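PDB 3OOX: putative 2OG-Fe(II) oxygenase family protein from Caulobacter crescentus CB15, which probably acts as an iron-dependent 2-oxoglutarate oxygenase that may form ethene from 2-oxoglutarate and oxidise L-arginine. Local coordinates for residues 94-99 / 172-177; 189-194 / 246-251; 35-40 / 226-231; 195-200 / 233-238. One frame throughout, in Å; residues are numbered along the deposited sequence.

Interaction 1: 94-99 / 172-177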
loop_
_atom_site.group_PDB
_atom_site.type_symbol
_atom_site.label_atom_id
_atom_site.label_comp_id
_atom_site.label_asym_id
_atom_site.label_seq_id
_atom_site.Cartn_x
_atom_site.Cartn_y
_atom_site.Cartn_z
ATOM N N ASP A 94 1.949 17.751 -12.750
ATOM C CA ASP A 94 1.774 16.723 -11.726
ATOM C C ASP A 94 2.823 15.694 -12.086
ATOM O O ASP A 94 2.545 14.691 -12.750
ATOM C CB ASP A 94 0.374 16.101 -11.747
ATOM C CG ASP A 94 0.206 15.004 -10.671
ATOM O OD1 ASP A 94 0.955 15.014 -9.657
ATOM O OD2 ASP A 94 -0.668 14.129 -10.857
ATOM N N LEU A 95 4.046 15.994 -11.680
ATOM C CA LEU A 95 5.218 15.236 -12.105
ATOM C C LEU A 95 5.635 14.237 -11.046
ATOM O O LEU A 95 6.101 14.600 -9.951
ATOM C CB LEU A 95 6.389 16.161 -12.411
ATOM C CG LEU A 95 6.122 17.091 -13.589
ATOM C CD1 LEU A 95 7.249 18.134 -13.705
ATOM C CD2 LEU A 95 5.956 16.330 -14.900
ATOM N N LYS A 96 5.454 12.958 -11.377
ATOM C CA LYS A 96 5.879 11.886 -10.507
ATOM C C LYS A 96 6.265 10.704 -11.398
ATOM O O LYS A 96 5.710 10.524 -12.498
ATOM C CB LYS A 96 4.772 11.554 -9.531
ATOM C CG LYS A 96 3.521 10.991 -10.195
ATOM C CD LYS A 96 2.259 11.254 -9.414
ATOM C CE LYS A 96 1.011 10.803 -10.186
ATOM N NZ LYS A 96 0.522 11.784 -11.188
ATOM N N GLU A 97 7.227 9.924 -10.932
ATOM C CA GLU A 97 7.708 8.774 -11.667
ATOM C C GLU A 97 7.697 7.570 -10.735
ATOM O O GLU A 97 7.805 7.716 -9.517
ATOM C CB GLU A 97 9.099 9.031 -12.259
ATOM C CG GLU A 97 10.164 9.441 -11.242
ATOM C CD GLU A 97 11.503 9.754 -11.859
ATOM O OE1 GLU A 97 11.766 9.294 -12.993
ATOM O OE2 GLU A 97 12.288 10.450 -11.176
ATOM N N PHE A 98 7.530 6.376 -11.295
ATOM C CA PHE A 98 7.285 5.155 -10.538
ATOM C C PHE A 98 8.238 4.030 -10.938
ATOM O O PHE A 98 8.613 3.932 -12.099
ATOM C CB PHE A 98 5.895 4.569 -10.861
ATOM C CG PHE A 98 4.704 5.482 -10.527
ATOM C CD1 PHE A 98 4.336 6.523 -11.366
ATOM C CD2 PHE A 98 3.893 5.201 -9.452
ATOM C CE1 PHE A 98 3.242 7.293 -11.090
ATOM C CE2 PHE A 98 2.771 5.973 -9.157
ATOM C CZ PHE A 98 2.462 7.026 -9.961
ATOM N N TRP A 99 8.482 3.140 -9.985
ATOM C CA TRP A 99 9.004 1.801 -10.249
ATOM C C TRP A 99 8.082 0.814 -9.537
ATOM O O TRP A 99 7.771 1.008 -8.365
ATOM C CB TRP A 99 10.428 1.623 -9.696
ATOM C CG TRP A 99 10.966 0.263 -10.036
ATOM C CD1 TRP A 99 10.795 -0.898 -9.326
ATOM C CD2 TRP A 99 11.731 -0.079 -11.196
ATOM N NE1 TRP A 99 11.414 -1.946 -9.972
ATOM C CE2 TRP A 99 11.989 -1.465 -11.126
ATOM C CE3 TRP A 99 12.252 0.652 -12.276
ATOM C CZ2 TRP A 99 12.741 -2.132 -12.113
ATOM C CZ3 TRP A 99 12.996 -0.025 -13.269
ATOM C CH2 TRP A 99 13.233 -1.397 -13.164
ATOM N N ARG A 172 5.806 -0.310 -4.624
ATOM C CA ARG A 172 5.908 0.827 -5.506
ATOM C C ARG A 172 6.974 1.752 -4.931
ATOM O O ARG A 172 6.972 2.074 -3.751
ATOM C CB ARG A 172 4.583 1.586 -5.522
ATOM C CG ARG A 172 4.625 2.958 -6.261
ATOM C CD ARG A 172 3.259 3.633 -6.195
ATOM N NE ARG A 172 2.291 2.977 -7.055
ATOM C CZ ARG A 172 0.990 3.244 -7.046
ATOM N NH1 ARG A 172 0.490 4.158 -6.215
ATOM N NH2 ARG A 172 0.205 2.583 -7.865
ATOM N N LEU A 173 7.865 2.196 -5.808
ATOM C CA LEU A 173 8.825 3.258 -5.502
ATOM C C LEU A 173 8.345 4.492 -6.281
ATOM O O LEU A 173 8.126 4.431 -7.490
ATOM C CB LEU A 173 10.235 2.856 -5.938
ATOM C CG LEU A 173 10.676 1.430 -5.588
ATOM C CD1 LEU A 173 12.075 1.154 -6.207
ATOM C CD2 LEU A 173 10.681 1.180 -4.071
ATOM N N LEU A 174 8.144 5.607 -5.578
ATOM C CA LEU A 174 7.526 6.808 -6.142
ATOM C C LEU A 174 8.417 8.011 -5.846
ATOM O O LEU A 174 8.863 8.181 -4.717
ATOM C CB LEU A 174 6.141 7.028 -5.513
ATOM C CG LEU A 174 5.252 8.211 -5.861
ATOM C CD1 LEU A 174 5.003 8.284 -7.351
ATOM C CD2 LEU A 174 3.938 8.114 -5.042
ATOM N N HIS A 175 8.659 8.844 -6.857
ATOM C CA HIS A 175 9.446 10.047 -6.713
ATOM C C HIS A 175 8.718 11.235 -7.296
ATOM O O HIS A 175 8.326 11.205 -8.485
ATOM C CB HIS A 175 10.780 9.870 -7.444
ATOM C CG HIS A 175 11.603 11.122 -7.577
ATOM N ND1 HIS A 175 12.196 11.478 -8.767
ATOM C CD2 HIS A 175 11.972 12.076 -6.678
ATOM C CE1 HIS A 175 12.877 12.601 -8.602
ATOM N NE2 HIS A 175 12.740 12.995 -7.349
ATOM N N TYR A 176 8.558 12.276 -6.468
ATOM C CA TYR A 176 8.123 13.594 -6.909
ATOM C C TYR A 176 9.326 14.544 -6.924
ATOM O O TYR A 176 9.826 14.892 -5.844
ATOM C CB TYR A 176 7.092 14.183 -5.943
ATOM C CG TYR A 176 5.714 13.591 -6.031
ATOM C CD1 TYR A 176 5.374 12.480 -5.289
ATOM C CD2 TYR A 176 4.737 14.185 -6.845
ATOM C CE1 TYR A 176 4.072 11.933 -5.361
ATOM C CE2 TYR A 176 3.463 13.660 -6.929
ATOM C CZ TYR A 176 3.134 12.547 -6.173
ATOM O OH TYR A 176 1.857 12.032 -6.283
ATOM N N PRO A 177 9.803 14.927 -8.128
ATOM C CA PRO A 177 10.891 15.903 -8.179
ATOM C C PRO A 177 10.423 17.251 -7.697
ATOM O O PRO A 177 9.238 17.573 -7.813
ATOM C CB PRO A 177 11.253 15.960 -9.659
ATOM C CG PRO A 177 10.034 15.516 -10.366
ATOM C CD PRO A 177 9.425 14.465 -9.476
HETATM O O HOH W 1 0.047 13.103 -7.966
HETATM O O HOH W 2 6.791 16.967 -8.669
#
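Glu97 and His175 face each other as a hydrogen-bonded antiparallel pair and are joined twice by backbone bonds, both 3.0 Å: Glu97 N to His175 O and His175 N to Glu97 O. Trp99 and Leu173 repeat the pattern two residues on. The first pair's side chains add a third bond. With its chain extended beyond CG, Glu97 is long enough to run alongside the imidazole, and OE2 accepts a hydrogen bond from His175 ND1 (2.6 Å) through its anti lone pair and within the ring plane (164° at the hydrogen). OE1 is held by Lys66 and Tyr79.

Apolar contacts dominate the face that carries Phe98 and Leu174. Leu174 CD1 lies over the Phe98 ring, 3.8 Å from its centroid, while the edge of that ring presses on the guanidinium face of Arg172, Phe98 CD2 being 3.6 Å from Arg172 NE; the NE proton goes to His100. Lys96 CB sits over Tyr176, 3.8 Å from the centroid, and a water links Tyr176 OH to Asp94 OD1. An alanine in place of Tyr176 would probably leave the Lys96 methylenes uncovered and that water without its phenolic donor.

Within 94-99, Lys96 NZ forms a salt bridge with Asp94 OD2 (2.7 Å). The chemistry implies a rigid histidine: stacked on Tyr263 and bonded in plane, His175 has little freedom to turn, and the buried glutamate is satisfied on both oxygens.

Interaction 2: 189-194 / 246-251. With EDO (1,2-ethanediol), chain C.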
loop_
_atom_site.group_PDB
_atom_site.type_symbol
_atom_site.label_atom_id
_atom_site.label_comp_id
_atom_site.label_asym_id
_atom_site.label_seq_id
_atom_site.Cartn_x
_atom_site.Cartn_y
_atom_site.Cartn_z
ATOM N N GLY A 189 -4.215 12.834 -5.610
ATOM C CA GLY A 189 -5.659 13.008 -5.656
ATOM C C GLY A 189 -6.373 11.927 -4.870
ATOM O O GLY A 189 -5.862 10.802 -4.704
ATOM N N ALA A 190 -7.568 12.258 -4.402
ATOM C CA ALA A 190 -8.305 11.387 -3.518
ATOM C C ALA A 190 -8.581 10.028 -4.186
ATOM O O ALA A 190 -9.013 9.955 -5.337
ATOM C CB ALA A 190 -9.610 12.047 -3.086
ATOM N N HIS A 191 -8.350 8.952 -3.445
ATOM C CA HIS A 191 -8.578 7.599 -3.953
ATOM C C HIS A 191 -8.676 6.613 -2.795
ATOM O O HIS A 191 -8.292 6.917 -1.663
ATOM C CB HIS A 191 -7.405 7.156 -4.865
ATOM C CG HIS A 191 -6.161 6.850 -4.108
ATOM N ND1 HIS A 191 -5.822 5.566 -3.740
ATOM C CD2 HIS A 191 -5.229 7.664 -3.551
ATOM C CE1 HIS A 191 -4.713 5.600 -3.014
ATOM N NE2 HIS A 191 -4.328 6.862 -2.891
ATOM N N GLY A 192 -9.169 5.414 -3.104
ATOM C CA GLY A 192 -9.099 4.272 -2.197
ATOM C C GLY A 192 -8.207 3.212 -2.844
ATOM O O GLY A 192 -7.893 3.281 -4.051
ATOM N N ASP A 193 -7.786 2.239 -2.055
ATOM C CA ASP A 193 -6.957 1.160 -2.542
ATOM C C ASP A 193 -7.810 -0.084 -2.763
ATOM O O ASP A 193 -8.754 -0.324 -2.000
ATOM C CB ASP A 193 -5.890 0.825 -1.483
ATOM C CG ASP A 193 -4.749 1.829 -1.438
ATOM O OD1 ASP A 193 -4.668 2.691 -2.350
ATOM O OD2 ASP A 193 -3.935 1.747 -0.486
ATOM N N ILE A 194 -7.451 -0.855 -3.787
ATOM C CA ILE A 194 -8.249 -2.013 -4.221
ATOM C C ILE A 194 -7.829 -3.332 -3.613
ATOM O O ILE A 194 -8.575 -4.333 -3.741
ATOM C CB ILE A 194 -8.376 -2.091 -5.741
ATOM C CG1 ILE A 194 -7.065 -2.419 -6.408
ATOM C CG2 ILE A 194 -8.948 -0.789 -6.308
ATOM C CD1 ILE A 194 -7.197 -2.464 -7.957
ATOM N N THR A 246 -11.107 3.182 2.975
ATOM C CA THR A 246 -11.442 4.594 2.994
ATOM C C THR A 246 -10.629 5.421 1.990
ATOM O O THR A 246 -9.556 5.018 1.506
ATOM C CB THR A 246 -11.327 5.128 4.432
ATOM O OG1 THR A 246 -10.011 4.908 4.916
ATOM C CG2 THR A 246 -12.308 4.363 5.307
ATOM N N VAL A 247 -11.174 6.593 1.689
ATOM C CA VAL A 247 -10.627 7.515 0.719
ATOM C C VAL A 247 -9.571 8.366 1.397
ATOM O O VAL A 247 -9.757 8.844 2.539
ATOM C CB VAL A 247 -11.758 8.391 0.138
ATOM C CG1 VAL A 247 -11.186 9.527 -0.706
ATOM C CG2 VAL A 247 -12.706 7.514 -0.681
ATOM N N HIS A 248 -8.435 8.497 0.726
ATOM C CA HIS A 248 -7.344 9.296 1.241
ATOM C C HIS A 248 -6.652 10.099 0.148
ATOM O O HIS A 248 -6.840 9.856 -1.037
ATOM C CB HIS A 248 -6.346 8.389 1.989
ATOM C CG HIS A 248 -5.893 7.185 1.236
ATOM N ND1 HIS A 248 -6.656 6.038 1.114
ATOM C CD2 HIS A 248 -4.713 6.911 0.638
ATOM C CE1 HIS A 248 -5.977 5.132 0.432
ATOM N NE2 HIS A 248 -4.786 5.622 0.158
ATOM N N ARG A 249 -5.849 11.070 0.555
ATOM C CA ARG A 249 -5.157 11.947 -0.363
ATOM C C ARG A 249 -3.877 12.396 0.279
ATOM O O ARG A 249 -3.697 12.227 1.471
ATOM C CB ARG A 249 -6.006 13.174 -0.696
ATOM C CG ARG A 249 -6.189 14.152 0.460
ATOM C CD ARG A 249 -7.078 15.302 0.052
ATOM N NE ARG A 249 -7.167 16.296 1.117
ATOM C CZ ARG A 249 -7.759 17.481 0.997
ATOM N NH1 ARG A 249 -8.354 17.816 -0.146
ATOM N NH2 ARG A 249 -7.768 18.320 2.028
ATOM N N VAL A 250 -3.017 13.007 -0.520
ATOM C CA VAL A 250 -1.837 13.669 -0.033
ATOM C C VAL A 250 -1.858 15.110 -0.495
ATOM O O VAL A 250 -1.937 15.382 -1.706
ATOM C CB VAL A 250 -0.567 12.992 -0.542
ATOM C CG1 VAL A 250 0.638 13.726 0.007
ATOM C CG2 VAL A 250 -0.552 11.507 -0.130
ATOM N N VAL A 251 -1.820 16.029 0.460
ATOM C CA VAL A 251 -1.827 17.463 0.123
ATOM C C VAL A 251 -0.404 17.930 -0.192
ATOM O O VAL A 251 0.571 17.284 0.195
ATOM C CB VAL A 251 -2.494 18.295 1.232
ATOM C CG1 VAL A 251 -3.899 17.796 1.453
ATOM C CG2 VAL A 251 -1.696 18.241 2.528
HETATM C C1 EDO C . -1.403 7.637 -0.174
HETATM O O1 EDO C . -1.486 7.691 -1.602
HETATM C C2 EDO C . 0.038 7.577 0.319
HETATM O O2 EDO C . 0.701 6.382 -0.132
HETATM O O HOH W 3 -8.390 2.531 0.766
HETATM O O HOH W 4 -2.397 4.013 -0.355
#
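Thr246 brings its carbonyl oxygen to 3.8 Å from Gly192 CA, and a water joins Thr246 O to the amide of Asp193. Its hydroxyl turns to the carbonyl of Tyr33. Val247 adds an apolar touch, CG1 lying 3.8 Å from Ala190 CB, while its CA-H leans on His191 O.

His248 makes the largest single contribution. It forms a hydrogen-bonded antiparallel pair with His191: His248 N to His191 O is 2.9 Å and His191 N to His248 O 3.0 Å. CG stands between the backbone N and the carbonyl carbon (chi1 51°), which folds the imidazole back over the strand so that His191 O lies 3.3 Å above its face and ND1 can donate to Thr246 O at 3.1 Å. That bond restrains the ring's rotation, with NE2 on the side of His191 and Asp193. The His191 ring lies obliquely, at 61° to that of His248, and its ND1 donates to Gly192 O; the Asp193 carboxylate stands almost perpendicular to the His248 ring. One water bonds both His248 NE2 (2.9 Å) and Asp193 OD2, and a 1,2-ethanediol oxygen bonds His191 NE2. Imidazole suits both positions: ND1 donates to a carbonyl while NE2 takes another partner. This His-x-Asp with a distant His is consistent with the facial triad that holds iron in this family.

Arg249 lays CB against Ala190 CA, forms a salt bridge with Glu209 and makes a cation-pi contact with Trp217. Val250 CG2 touches the ethanediol. Strand 248-250 lies between edge strand 188-191 and strand 208-211; Phe35 meets the His248 ring edge-to-face, and Phe268 of strand 262-269 touches Asp193.

Interaction 3: 35-40 / 226-231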
loop_
_atom_site.group_PDB
_atom_site.type_symbol
_atom_site.label_atom_id
_atom_site.label_comp_id
_atom_site.label_asym_id
_atom_site.label_seq_id
_atom_site.Cartn_x
_atom_site.Cartn_y
_atom_site.Cartn_z
ATOM N N PHE A 35 -7.779 2.980 8.702
ATOM C CA PHE A 35 -6.341 3.266 8.818
ATOM C C PHE A 35 -5.884 2.969 10.239
ATOM O O PHE A 35 -6.652 3.154 11.179
ATOM C CB PHE A 35 -6.023 4.743 8.537
ATOM C CG PHE A 35 -5.792 5.073 7.072
ATOM C CD1 PHE A 35 -6.867 5.257 6.213
ATOM C CD2 PHE A 35 -4.516 5.204 6.556
ATOM C CE1 PHE A 35 -6.673 5.543 4.895
ATOM C CE2 PHE A 35 -4.321 5.534 5.234
ATOM C CZ PHE A 35 -5.417 5.710 4.404
ATOM N N ALA A 36 -4.610 2.600 10.377
ATOM C CA ALA A 36 -3.948 2.499 11.675
ATOM C C ALA A 36 -2.516 2.962 11.526
ATOM O O ALA A 36 -1.951 2.930 10.429
ATOM C CB ALA A 36 -4.000 1.072 12.190
ATOM N N VAL A 37 -1.928 3.388 12.642
ATOM C CA VAL A 37 -0.543 3.808 12.675
ATOM C C VAL A 37 0.178 2.882 13.629
ATOM O O VAL A 37 -0.252 2.741 14.787
ATOM C CB VAL A 37 -0.375 5.274 13.149
ATOM C CG1 VAL A 37 1.124 5.659 13.206
ATOM C CG2 VAL A 37 -1.186 6.228 12.220
ATOM N N LEU A 38 1.251 2.276 13.136
ATOM C CA LEU A 38 2.037 1.266 13.859
ATOM C C LEU A 38 3.429 1.827 14.134
ATOM O O LEU A 38 4.178 2.141 13.217
ATOM C CB LEU A 38 2.137 -0.015 13.033
ATOM C CG LEU A 38 2.903 -1.171 13.666
ATOM C CD1 LEU A 38 2.058 -1.711 14.768
ATOM C CD2 LEU A 38 3.145 -2.263 12.641
ATOM N N SER A 39 3.768 1.973 15.420
ATOM C CA SER A 39 5.078 2.484 15.834
ATOM C C SER A 39 5.974 1.328 16.300
ATOM O O SER A 39 5.507 0.189 16.434
ATOM C CB SER A 39 4.879 3.492 16.949
ATOM O OG SER A 39 4.253 2.883 18.060
ATOM N N ASP A 40 7.263 1.615 16.467
ATOM C CA ASP A 40 8.229 0.672 17.045
ATOM C C ASP A 40 8.318 -0.638 16.243
ATOM O O ASP A 40 8.349 -1.724 16.826
ATOM C CB ASP A 40 7.894 0.365 18.510
ATOM C CG ASP A 40 7.853 1.588 19.385
ATOM O OD1 ASP A 40 8.657 2.528 19.159
ATOM O OD2 ASP A 40 7.016 1.599 20.317
ATOM N N CYS A 226 7.509 4.823 11.749
ATOM C CA CYS A 226 6.207 4.170 11.807
ATOM C C CYS A 226 5.775 3.655 10.428
ATOM O O CYS A 226 6.342 4.005 9.402
ATOM C CB CYS A 226 5.096 5.113 12.323
ATOM S SG CYS A 226 5.234 5.734 14.017
ATOM N N LEU A 227 4.770 2.784 10.454
ATOM C CA LEU A 227 4.043 2.362 9.273
ATOM C C LEU A 227 2.610 2.856 9.393
ATOM O O LEU A 227 1.958 2.660 10.416
ATOM C CB LEU A 227 4.027 0.827 9.153
ATOM C CG LEU A 227 5.313 0.183 8.642
ATOM C CD1 LEU A 227 5.381 -1.284 9.076
ATOM C CD2 LEU A 227 5.419 0.278 7.116
ATOM N N VAL A 228 2.128 3.508 8.338
ATOM C CA VAL A 228 0.716 3.854 8.250
ATOM C C VAL A 228 0.082 2.745 7.395
ATOM O O VAL A 228 0.553 2.438 6.313
ATOM C CB VAL A 228 0.482 5.204 7.567
ATOM C CG1 VAL A 228 -1.031 5.447 7.402
ATOM C CG2 VAL A 228 1.136 6.341 8.377
ATOM N N ILE A 229 -0.955 2.119 7.917
ATOM C CA ILE A 229 -1.550 0.966 7.261
ATOM C C ILE A 229 -3.015 1.237 6.981
ATOM O O ILE A 229 -3.706 1.779 7.833
ATOM C CB ILE A 229 -1.432 -0.282 8.126
ATOM C CG1 ILE A 229 0.041 -0.495 8.517
ATOM C CG2 ILE A 229 -1.993 -1.524 7.359
ATOM C CD1 ILE A 229 0.248 -1.229 9.807
ATOM N N ASN A 230 -3.480 0.871 5.793
ATOM C CA ASN A 230 -4.927 1.016 5.453
ATOM C C ASN A 230 -5.527 -0.239 4.862
ATOM O O ASN A 230 -4.851 -1.028 4.172
ATOM C CB ASN A 230 -5.218 2.225 4.541
ATOM C CG ASN A 230 -4.565 2.131 3.185
ATOM O OD1 ASN A 230 -3.342 2.251 3.080
ATOM N ND2 ASN A 230 -5.373 1.911 2.124
ATOM N N ILE A 231 -6.818 -0.398 5.137
ATOM C CA ILE A 231 -7.649 -1.455 4.588
ATOM C C ILE A 231 -7.910 -1.158 3.104
ATOM O O ILE A 231 -8.194 -0.005 2.756
ATOM C CB ILE A 231 -9.022 -1.481 5.307
ATOM C CG1 ILE A 231 -8.820 -1.623 6.832
ATOM C CG2 ILE A 231 -9.968 -2.573 4.693
ATOM C CD1 ILE A 231 -8.162 -2.924 7.271
#
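Ala36 and Ile229 exchange two backbone bonds, Ala36 N to Ile229 O and Ile229 N to Ala36 O, each 2.8 Å. Leu38 and Leu227 do the same, so every amide and carbonyl of these two hydrogen-bonded pairs that faces across is satisfied. Val37 with Val228 between them, and Phe35 with Asn230 beyond the Ala36-Ile229 pair, are non-hydrogen-bonded pairs, whose backbones look outward: Val37 to Val10, Val228 to Leu200 and Asn230 to Thr198.

Asn230 ND2 also has partners, donating mainly to Asp193 OD2, with a weak second bond to Ile231 O at 3.5 Å. Asn230 CB lies over the centre of the Phe35 ring, 3.4 Å from the centroid, and the amide is turned 21° from the ring plane; Val228 CG1 meets the ring's edge at 3.6 Å. A flat aromatic suits this place, and an alanine at Phe35 would probably open a gap over Asn230 and take the edge-to-face partner from His248.

Branched and aliphatic residues suit the other side, where Leu38 CB packs on Ile229 CD1 (3.9 Å). That side is covered by helix 19-33, through Phe22 and Phe30, and by helix 127-152, through Met141 and Val145, while strands 10-11 and 197-201 flank the pair.

Interaction 4: 195-200 / 233-238. With EDO (1,2-ethanediol), chain G.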
loop_
_atom_site.group_PDB
_atom_site.type_symbol
_atom_site.label_atom_id
_atom_site.label_comp_id
_atom_site.label_asym_id
_atom_site.label_seq_id
_atom_site.Cartn_x
_atom_site.Cartn_y
_atom_site.Cartn_z
ATOM N N ASN A 195 -6.718 -3.340 -2.880
ATOM C CA ASN A 195 -6.030 -4.547 -2.450
ATOM C C ASN A 195 -6.461 -4.965 -1.046
ATOM O O ASN A 195 -7.573 -4.666 -0.621
ATOM C CB ASN A 195 -4.510 -4.351 -2.621
ATOM C CG ASN A 195 -3.992 -3.072 -1.963
ATOM O OD1 ASN A 195 -4.281 -1.962 -2.456
ATOM N ND2 ASN A 195 -3.201 -3.209 -0.871
ATOM N N THR A 196 -5.622 -5.682 -0.323
ATOM C CA THR A 196 -5.990 -6.207 0.997
ATOM C C THR A 196 -5.657 -5.211 2.111
ATOM O O THR A 196 -6.559 -4.673 2.760
ATOM C CB THR A 196 -5.337 -7.576 1.210
ATOM O OG1 THR A 196 -5.776 -8.455 0.153
ATOM C CG2 THR A 196 -5.638 -8.164 2.635
ATOM N N ILE A 197 -4.372 -4.960 2.311
ATOM C CA ILE A 197 -3.918 -3.819 3.100
ATOM C C ILE A 197 -2.721 -3.179 2.412
ATOM O O ILE A 197 -1.998 -3.840 1.670
ATOM C CB ILE A 197 -3.516 -4.169 4.553
ATOM C CG1 ILE A 197 -2.468 -5.293 4.592
ATOM C CG2 ILE A 197 -4.775 -4.573 5.359
ATOM C CD1 ILE A 197 -1.886 -5.546 6.029
ATOM N N THR A 198 -2.499 -1.884 2.677
ATOM C CA THR A 198 -1.336 -1.161 2.159
ATOM C C THR A 198 -0.516 -0.639 3.351
ATOM O O THR A 198 -1.067 -0.133 4.373
ATOM C CB THR A 198 -1.802 0.005 1.261
ATOM O OG1 THR A 198 -2.570 -0.566 0.207
ATOM C CG2 THR A 198 -0.635 0.800 0.673
ATOM N N LEU A 199 0.817 -0.807 3.267
ATOM C CA LEU A 199 1.744 -0.443 4.313
ATOM C C LEU A 199 2.686 0.661 3.838
ATOM O O LEU A 199 3.399 0.472 2.851
ATOM C CB LEU A 199 2.548 -1.668 4.766
ATOM C CG LEU A 199 1.725 -2.776 5.403
ATOM C CD1 LEU A 199 1.444 -3.871 4.383
ATOM C CD2 LEU A 199 2.406 -3.333 6.673
ATOM N N LEU A 200 2.689 1.796 4.541
ATOM C CA LEU A 200 3.444 2.983 4.124
ATOM C C LEU A 200 4.426 3.450 5.173
ATOM O O LEU A 200 4.041 3.946 6.235
ATOM C CB LEU A 200 2.474 4.131 3.840
ATOM C CG LEU A 200 3.069 5.436 3.341
ATOM C CD1 LEU A 200 3.688 5.314 1.965
ATOM C CD2 LEU A 200 1.982 6.511 3.384
ATOM N N ASP A 233 -9.966 -2.579 -0.713
ATOM C CA ASP A 233 -11.280 -3.036 -1.076
ATOM C C ASP A 233 -11.430 -4.563 -0.948
ATOM O O ASP A 233 -12.554 -5.004 -0.665
ATOM C CB ASP A 233 -11.614 -2.655 -2.515
ATOM C CG ASP A 233 -11.823 -1.170 -2.707
ATOM O OD1 ASP A 233 -11.926 -0.408 -1.715
ATOM O OD2 ASP A 233 -11.882 -0.766 -3.879
HETATM N N MSE A 234 -10.387 -5.354 -1.192
HETATM C CA MSE A 234 -10.517 -6.818 -1.077
HETATM C C MSE A 234 -10.898 -7.211 0.342
HETATM O O MSE A 234 -11.756 -8.083 0.547
HETATM C CB MSE A 234 -9.214 -7.535 -1.465
HETATM C CG MSE A 234 -8.906 -7.560 -2.930
HETATM SE SE MSE A 234 -7.121 -8.269 -3.289
HETATM C CE MSE A 234 -7.118 -8.160 -5.204
ATOM N N LEU A 235 -10.267 -6.585 1.341
ATOM C CA LEU A 235 -10.525 -6.934 2.725
ATOM C C LEU A 235 -11.853 -6.338 3.165
ATOM O O LEU A 235 -12.610 -6.961 3.935
ATOM C CB LEU A 235 -9.365 -6.458 3.591
ATOM C CG LEU A 235 -9.415 -6.728 5.083
ATOM C CD1 LEU A 235 -9.702 -8.204 5.398
ATOM C CD2 LEU A 235 -8.096 -6.311 5.764
ATOM N N GLU A 236 -12.173 -5.128 2.689
ATOM C CA GLU A 236 -13.495 -4.542 2.937
ATOM C C GLU A 236 -14.578 -5.516 2.473
ATOM O O GLU A 236 -15.545 -5.785 3.230
ATOM C CB GLU A 236 -13.643 -3.180 2.234
ATOM C CG GLU A 236 -15.020 -2.537 2.399
ATOM C CD GLU A 236 -15.139 -1.257 1.606
ATOM O OE1 GLU A 236 -15.080 -1.339 0.368
ATOM O OE2 GLU A 236 -15.261 -0.197 2.239
ATOM N N ARG A 237 -14.415 -6.084 1.276
ATOM C CA ARG A 237 -15.436 -6.985 0.735
ATOM C C ARG A 237 -15.526 -8.277 1.552
ATOM O O ARG A 237 -16.638 -8.730 1.900
ATOM C CB ARG A 237 -15.165 -7.279 -0.731
ATOM C CG ARG A 237 -16.104 -8.312 -1.336
ATOM C CD ARG A 237 -16.074 -8.291 -2.838
ATOM N NE ARG A 237 -16.897 -9.385 -3.360
ATOM C CZ ARG A 237 -17.528 -9.382 -4.524
ATOM N NH1 ARG A 237 -17.489 -8.325 -5.343
ATOM N NH2 ARG A 237 -18.233 -10.466 -4.896
ATOM N N LEU A 238 -14.372 -8.839 1.907
ATOM C CA LEU A 238 -14.358 -10.059 2.719
ATOM C C LEU A 238 -15.129 -9.885 4.023
ATOM O O LEU A 238 -15.837 -10.804 4.452
ATOM C CB LEU A 238 -12.920 -10.487 2.987
ATOM C CG LEU A 238 -12.731 -11.712 3.893
ATOM C CD1 LEU A 238 -13.308 -12.970 3.221
ATOM C CD2 LEU A 238 -11.238 -11.899 4.236
HETATM C C1 EDO G . -20.246 -9.877 -8.257
HETATM O O1 EDO G . -19.734 -10.688 -7.192
HETATM C C2 EDO G . -19.834 -8.422 -8.065
HETATM O O2 EDO G . -18.408 -8.281 -8.080
#
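Asn195, whose carbonyl meets the start of helix 233-238 and whose CB points away from it, carries an amide whose ND2 donates to Thr198 OG1 (2.9 Å), with the acceptor almost in the amide plane, and also to Leu269 O; Phe268 touches the side chain. The other flat group, the Arg237 guanidinium, has a 1,2-ethanediol at its edge, NH1 bonding O2 and NH2 bonding O1 at 2.8 Å; the diol probably came from the crystallisation liquor.

One backbone bond crosses the contact. Met234 N donates to Asn195 O at 3.0 Å, bent to 138° at the hydrogen and coming from above the carbonyl plane. Met234 lies in the helix's first turn, where amides have no helical carbonyl before them, so a carbonyl from the neighbouring loop is a natural partner.

Met234, a selenomethionine, places CB 3.4 Å from Asn195 O; its selenium comes near Thr196 OG1, but with two conformers modelled that contact is tentative. Leu235 rests CB on Thr196 O at 3.4 Å. With CG anti to the backbone N (chi1 -179°), it extends alongside Ile197 and brings CD2 to 3.8 Å from Ile197 CG2, branched aliphatics suiting this buried corner.

Thr196 and Ile197 form a classic beta bulge opposite Leu269 as strand 197-201 begins. Helix 298-309 covers Met234 with Phe301 and Leu302, and helix 127-152 packs on Ile197 through Val145, Leu146 and Ile149.

From the N terminus, interaction 3 opens first at 35-40 and closes only at 226-231, drawing the N-terminal part of the chain into the large mixed sheet. Nested within that loop, interaction 1 joins 94-99 to 172-177 farther across the same sheet and closes before interactions 2 and 4 open. Interaction 2 then starts at 189-194 and ends at 246-251, enclosing interaction 4, which ties 195-200 to the helix at 233-238. Interaction 3 closes between these openings and closures and therefore crosses both. Asp193, just after the smaller sheet's edge strand, is one meeting point: its OD2 bonds Asn230 ND2 of interaction 3 and Thr198 OG1 of interaction 4, which helps join that sheet to the larger one.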